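Local coordinates for protein putative isohexenylglutaconyl-CoA hydratase (Pseudomonas aeruginosa, PDB 4ZU2) that probably hydrates isohexenylglutaconyl-CoA, an acyl-CoA met in the breakdown of acyclic terpenes such as citronellate, as a member of the crotonase family, at residues A127-A131 with L193-L197; G136-S141 with L165-R171. All coordinates share one frame; numbering follows the deposited sequence.

Contact 1: A127-A131 with L193-L197; sequences AIAAA and LEQRL
Ile128 reaches from the strand to the helix of 193-197 and meets Leu193 with one branch and Leu197 with the other, while Arg196 CG touches both. Its CB points at the helix and splits there. CG2 lies 3.9 Å from Leu193 CD1, and the two side chains run past each other in opposite senses. CG1, on the other branch, comes 3.8 Å from Arg196 CG. At the tip, CD1 lies against the helix backbone, 3.9 Å from Leu197 CA, with Leu197 CD1 a little farther off.

Arg196 contributes the aliphatic base of its chain. With CG anti to the backbone N (chi1 -179°), that methylene is laid over the isoleucine, and the bends at chi2 and chi3 then carry the guanidinium elsewhere, toward a long, weak ion pair with Glu187. Leu193 covers the next part of the strand: its CD1 sits 3.2 Å from Ala129 O, while CD2 is 4.3 Å from Ala130 CB. The contact is buried and mainly apolar, apart from the Leu193 methyl that presses close on the Ala129 carbonyl oxygen; the chi1 of Leu193, -141° and away from a staggered value, fits such tight packing.

Strand and helix axes are 9.0 Å apart and nearly antiparallel, at 172°, as in the α/β layering of the crotonase core. Strand 126-130 lies between strands 104-109 and 185-187, and helix 190-205 runs along their face, touching Leu108 and Phe185 as well.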
loop_
_atom_site.group_PDB
_atom_site.type_symbol
_atom_site.label_atom_id
_atom_site.label_comp_id
_atom_site.label_asym_id
_atom_site.label_seq_id
_atom_site.Cartn_x
_atom_site.Cartn_y
_atom_site.Cartn_z
ATOM N N ALA A 127 12.140 -3.375 -11.005
ATOM C CA ALA A 127 12.068 -2.497 -12.184
ATOM C C ALA A 127 13.104 -1.360 -12.071
ATOM O O ALA A 127 13.187 -0.648 -11.039
ATOM C CB ALA A 127 10.725 -1.916 -12.299
ATOM N N ILE A 128 13.903 -1.229 -13.121
ATOM C CA ILE A 128 14.901 -0.173 -13.254
ATOM C C ILE A 128 14.516 0.656 -14.495
ATOM O O ILE A 128 14.511 0.134 -15.596
ATOM C CB ILE A 128 16.306 -0.791 -13.454
ATOM C CG1 ILE A 128 16.696 -1.708 -12.273
ATOM C CG2 ILE A 128 17.356 0.297 -13.633
ATOM C CD1 ILE A 128 17.575 -2.877 -12.639
ATOM N N ALA A 129 14.195 1.936 -14.326
ATOM C CA ALA A 129 13.739 2.756 -15.459
ATOM C C ALA A 129 14.753 3.822 -15.831
ATOM O O ALA A 129 15.525 4.302 -14.983
ATOM C CB ALA A 129 12.430 3.412 -15.142
ATOM N N ALA A 130 14.743 4.173 -17.116
ATOM C CA ALA A 130 15.434 5.356 -17.624
ATOM C C ALA A 130 14.627 6.592 -17.215
ATOM O O ALA A 130 13.411 6.592 -17.341
ATOM C CB ALA A 130 15.503 5.263 -19.111
ATOM N N ALA A 131 15.282 7.642 -16.725
ATOM C CA ALA A 131 14.577 8.854 -16.303
ATOM C C ALA A 131 13.677 9.433 -17.368
ATOM O O ALA A 131 12.701 10.101 -17.042
ATOM C CB ALA A 131 15.585 9.942 -15.871
ATOM N N LEU A 193 22.141 2.578 -16.040
ATOM C CA LEU A 193 21.010 1.678 -16.075
ATOM C C LEU A 193 21.552 0.282 -16.000
ATOM O O LEU A 193 20.994 -0.566 -15.310
ATOM C CB LEU A 193 20.210 1.872 -17.364
ATOM C CG LEU A 193 18.677 1.803 -17.253
ATOM C CD1 LEU A 193 18.093 2.930 -16.425
ATOM C CD2 LEU A 193 18.042 1.776 -18.638
ATOM N N GLU A 194 22.664 0.067 -16.702
ATOM C CA GLU A 194 23.272 -1.256 -16.830
ATOM C C GLU A 194 24.034 -1.668 -15.587
ATOM O O GLU A 194 24.245 -2.856 -15.359
ATOM C CB GLU A 194 24.265 -1.287 -17.990
ATOM C CG GLU A 194 23.660 -1.398 -19.359
ATOM C CD GLU A 194 22.913 -2.679 -19.567
ATOM O OE1 GLU A 194 23.497 -3.759 -19.354
ATOM O OE2 GLU A 194 21.728 -2.600 -19.943
ATOM N N GLN A 195 24.533 -0.688 -14.842
ATOM C CA GLN A 195 25.345 -0.992 -13.682
ATOM C C GLN A 195 24.382 -1.428 -12.636
ATOM O O GLN A 195 24.590 -2.446 -12.013
ATOM C CB GLN A 195 26.231 0.180 -13.201
ATOM C CG GLN A 195 25.552 1.436 -12.635
ATOM C CD GLN A 195 25.253 1.428 -11.102
ATOM O OE1 GLN A 195 25.913 0.737 -10.324
ATOM N NE2 GLN A 195 24.265 2.231 -10.680
ATOM N N ARG A 196 23.291 -0.687 -12.501
ATOM C CA ARG A 196 22.226 -1.067 -11.584
ATOM C C ARG A 196 21.743 -2.475 -11.856
ATOM O O ARG A 196 21.460 -3.218 -10.929
ATOM C CB ARG A 196 21.047 -0.116 -11.660
ATOM C CG ARG A 196 19.948 -0.486 -10.685
ATOM C CD ARG A 196 20.410 -0.248 -9.258
ATOM N NE ARG A 196 20.645 1.170 -9.029
ATOM C CZ ARG A 196 21.153 1.688 -7.909
ATOM N NH1 ARG A 196 21.498 0.903 -6.878
ATOM N NH2 ARG A 196 21.300 3.006 -7.805
ATOM N N LEU A 197 21.637 -2.833 -13.121
ATOM C CA LEU A 197 21.127 -4.152 -13.467
ATOM C C LEU A 197 22.076 -5.216 -12.972
ATOM O O LEU A 197 21.661 -6.171 -12.318
ATOM C CB LEU A 197 20.937 -4.318 -14.965
ATOM C CG LEU A 197 20.552 -5.730 -15.442
ATOM C CD1 LEU A 197 19.248 -6.173 -14.811
ATOM C CD2 LEU A 197 20.420 -5.791 -16.973
#

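Contact 2: G136-S141 with L165-R171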
loop_
_atom_site.group_PDB
_atom_site.type_symbol
_atom_site.label_atom_id
_atom_site.label_comp_id
_atom_site.label_asym_id
_atom_site.label_seq_id
_atom_site.Cartn_x
_atom_site.Cartn_y
_atom_site.Cartn_z
ATOM N N GLY A 136 2.285 5.417 -18.801
ATOM C CA GLY A 136 0.911 5.851 -18.849
ATOM C C GLY A 136 -0.045 4.700 -19.057
ATOM O O GLY A 136 0.334 3.593 -19.443
ATOM N N LEU A 137 -1.300 4.980 -18.759
ATOM C CA LEU A 137 -2.415 4.110 -19.151
ATOM C C LEU A 137 -3.371 4.888 -20.040
ATOM O O LEU A 137 -4.311 5.521 -19.548
ATOM C CB LEU A 137 -3.147 3.598 -17.894
ATOM C CG LEU A 137 -2.279 2.703 -16.994
ATOM C CD1 LEU A 137 -2.945 2.337 -15.661
ATOM C CD2 LEU A 137 -1.883 1.454 -17.702
ATOM N N PRO A 138 -3.151 4.868 -21.358
ATOM C CA PRO A 138 -4.037 5.664 -22.233
ATOM C C PRO A 138 -5.447 5.098 -22.412
ATOM O O PRO A 138 -6.300 5.750 -22.990
ATOM C CB PRO A 138 -3.319 5.625 -23.588
ATOM C CG PRO A 138 -1.919 5.214 -23.279
ATOM C CD PRO A 138 -2.043 4.279 -22.115
ATOM N N GLU A 139 -5.690 3.921 -21.872
ATOM C CA GLU A 139 -6.863 3.160 -22.228
ATOM C C GLU A 139 -8.148 3.914 -22.177
ATOM O O GLU A 139 -8.908 3.895 -23.146
ATOM C CB GLU A 139 -6.964 1.899 -21.400
ATOM C CG GLU A 139 -6.068 0.820 -21.865
ATOM C CD GLU A 139 -4.708 0.870 -21.215
ATOM O OE1 GLU A 139 -4.301 1.929 -20.686
ATOM O OE2 GLU A 139 -4.050 -0.164 -21.252
ATOM N N THR A 140 -8.439 4.619 -21.108
ATOM C CA THR A 140 -9.764 5.276 -21.096
ATOM C C THR A 140 -9.807 6.554 -21.968
ATOM O O THR A 140 -10.884 7.077 -22.220
ATOM C CB THR A 140 -10.199 5.673 -19.702
ATOM O OG1 THR A 140 -9.289 6.658 -19.215
ATOM C CG2 THR A 140 -10.246 4.477 -18.761
ATOM N N SER A 141 -8.650 7.079 -22.382
ATOM C CA SER A 141 -8.620 8.164 -23.388
ATOM C C SER A 141 -9.003 7.669 -24.812
ATOM O O SER A 141 -9.052 8.445 -25.755
ATOM C CB SER A 141 -7.272 8.921 -23.384
ATOM O OG SER A 141 -6.186 8.256 -24.022
ATOM N N LEU A 165 -3.948 7.598 -12.195
ATOM C CA LEU A 165 -3.309 7.269 -13.451
ATOM C C LEU A 165 -4.322 6.785 -14.463
ATOM O O LEU A 165 -4.308 7.232 -15.626
ATOM C CB LEU A 165 -2.175 6.252 -13.274
ATOM C CG LEU A 165 -1.123 6.631 -12.229
ATOM C CD1 LEU A 165 0.141 5.789 -12.424
ATOM C CD2 LEU A 165 -0.839 8.092 -12.265
ATOM N N ALA A 166 -5.192 5.897 -13.986
ATOM C CA ALA A 166 -6.188 5.237 -14.775
ATOM C C ALA A 166 -7.347 6.147 -15.251
ATOM O O ALA A 166 -7.837 6.008 -16.365
ATOM C CB ALA A 166 -6.748 4.060 -13.992
ATOM N N LEU A 167 -7.809 7.029 -14.380
ATOM C CA LEU A 167 -8.960 7.851 -14.688
ATOM C C LEU A 167 -8.612 9.242 -15.319
ATOM O O LEU A 167 -9.524 10.018 -15.601
ATOM C CB LEU A 167 -9.805 8.016 -13.439
ATOM C CG LEU A 167 -10.157 6.668 -12.788
ATOM C CD1 LEU A 167 -10.827 6.888 -11.454
ATOM C CD2 LEU A 167 -11.028 5.781 -13.731
ATOM N N THR A 168 -7.317 9.518 -15.535
ATOM C CA THR A 168 -6.848 10.778 -16.136
ATOM C C THR A 168 -5.878 10.502 -17.310
ATOM O O THR A 168 -5.472 11.414 -17.996
ATOM C CB THR A 168 -6.152 11.763 -15.052
ATOM O OG1 THR A 168 -4.881 11.253 -14.623
ATOM C CG2 THR A 168 -7.022 11.969 -13.844
ATOM N N ALA A 169 -5.488 9.239 -17.511
ATOM C CA ALA A 169 -4.527 8.864 -18.568
ATOM C C ALA A 169 -3.226 9.689 -18.531
ATOM O O ALA A 169 -2.577 9.906 -19.554
ATOM C CB ALA A 169 -5.197 8.963 -19.947
ATOM N N ALA A 170 -2.829 10.088 -17.331
ATOM C CA ALA A 170 -1.630 10.906 -17.114
ATOM C C ALA A 170 -0.333 10.266 -17.591
ATOM O O ALA A 170 -0.026 9.132 -17.229
ATOM C CB ALA A 170 -1.492 11.211 -15.600
ATOM N N ARG A 171 0.461 11.014 -18.350
ATOM C CA ARG A 171 1.803 10.579 -18.700
ATOM C C ARG A 171 2.733 11.110 -17.607
ATOM O O ARG A 171 2.406 12.094 -16.929
ATOM C CB ARG A 171 2.213 11.128 -20.074
ATOM C CG ARG A 171 2.071 10.163 -21.244
ATOM C CD ARG A 171 0.668 9.645 -21.479
ATOM N NE ARG A 171 0.540 9.129 -22.848
ATOM C CZ ARG A 171 -0.611 8.851 -23.456
ATOM N NH1 ARG A 171 -1.767 9.011 -22.800
ATOM N NH2 ARG A 171 -0.595 8.400 -24.729
HETATM O O HOH W 1 -2.057 6.918 -16.864
HETATM O O HOH W 2 -6.874 4.203 -18.543
#
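Pro138 sets CG of its tilted ring over one face of the Arg171 guanidinium, off centre, with CG 3.7 Å from Arg171 NH2 and the two side chains crossing at about a right angle. The bend of the arginine at chi2 (59°) helps to curl its chain back alongside its own loop, where NH1 makes a weak 3.5 Å hydrogen bond to Ala169 O, which lies in the guanidinium plane at its edge. Ala169, with positive phi just after helix 159-168, turns the chain so that it lies against the loop of 136-141. Its CB packs 4.0 Å from Ser141 CB, and its CA makes a CA-H...O contact with Leu137 O.

In the crotonase fold, the contact joins the C-terminal end of helix 159-168 to the loop between strand 134-136 and helix 149-157, and Phe118 of helix 116-121 touches both Leu137 and Leu165. Two waters fill in between the backbones. One accepts from Leu137 N and donates to Leu165 O and Ala170 O; the other accepts from Thr140 N and donates to Leu137 O and Ala166 O.

Ala166 O also receives the hydroxyl of Thr140, whose OG1 donates across 3.3 Å nearly in line with the carbonyl bond (162° at the oxygen), so a water and a side chain share this acceptor. Ser141 OG turns back within its own segment and donates to Pro138 O over 2.7 Å, approaching one of the oxygen's lone pairs within the plane of the carbonyl group. A second subunit covers this end: its Thr215 packs on Thr140 and Ala166, and its Cys207 on Ala169.

Contact 2 is nested along the chain inside the loop closed by contact 1: strand 126-130 comes first, then the 136-141 loop, the 165-171 helix end and finally helix 190-205. Their centres are 24 Å apart, with nearest atoms about 10 Å apart, and they do not touch. Contact 1 belongs to the six-stranded sheet and the helix layer on it, whereas contact 2 lies at the end of the small sheet, where strand 134-136 finishes and strand 172-173 begins. Both belong to one crotonase-type domain, contact 1 in its sheet-and-helix core, where it meets no other chain, and contact 2 where the domain borders a second subunit of the three-chain assembly.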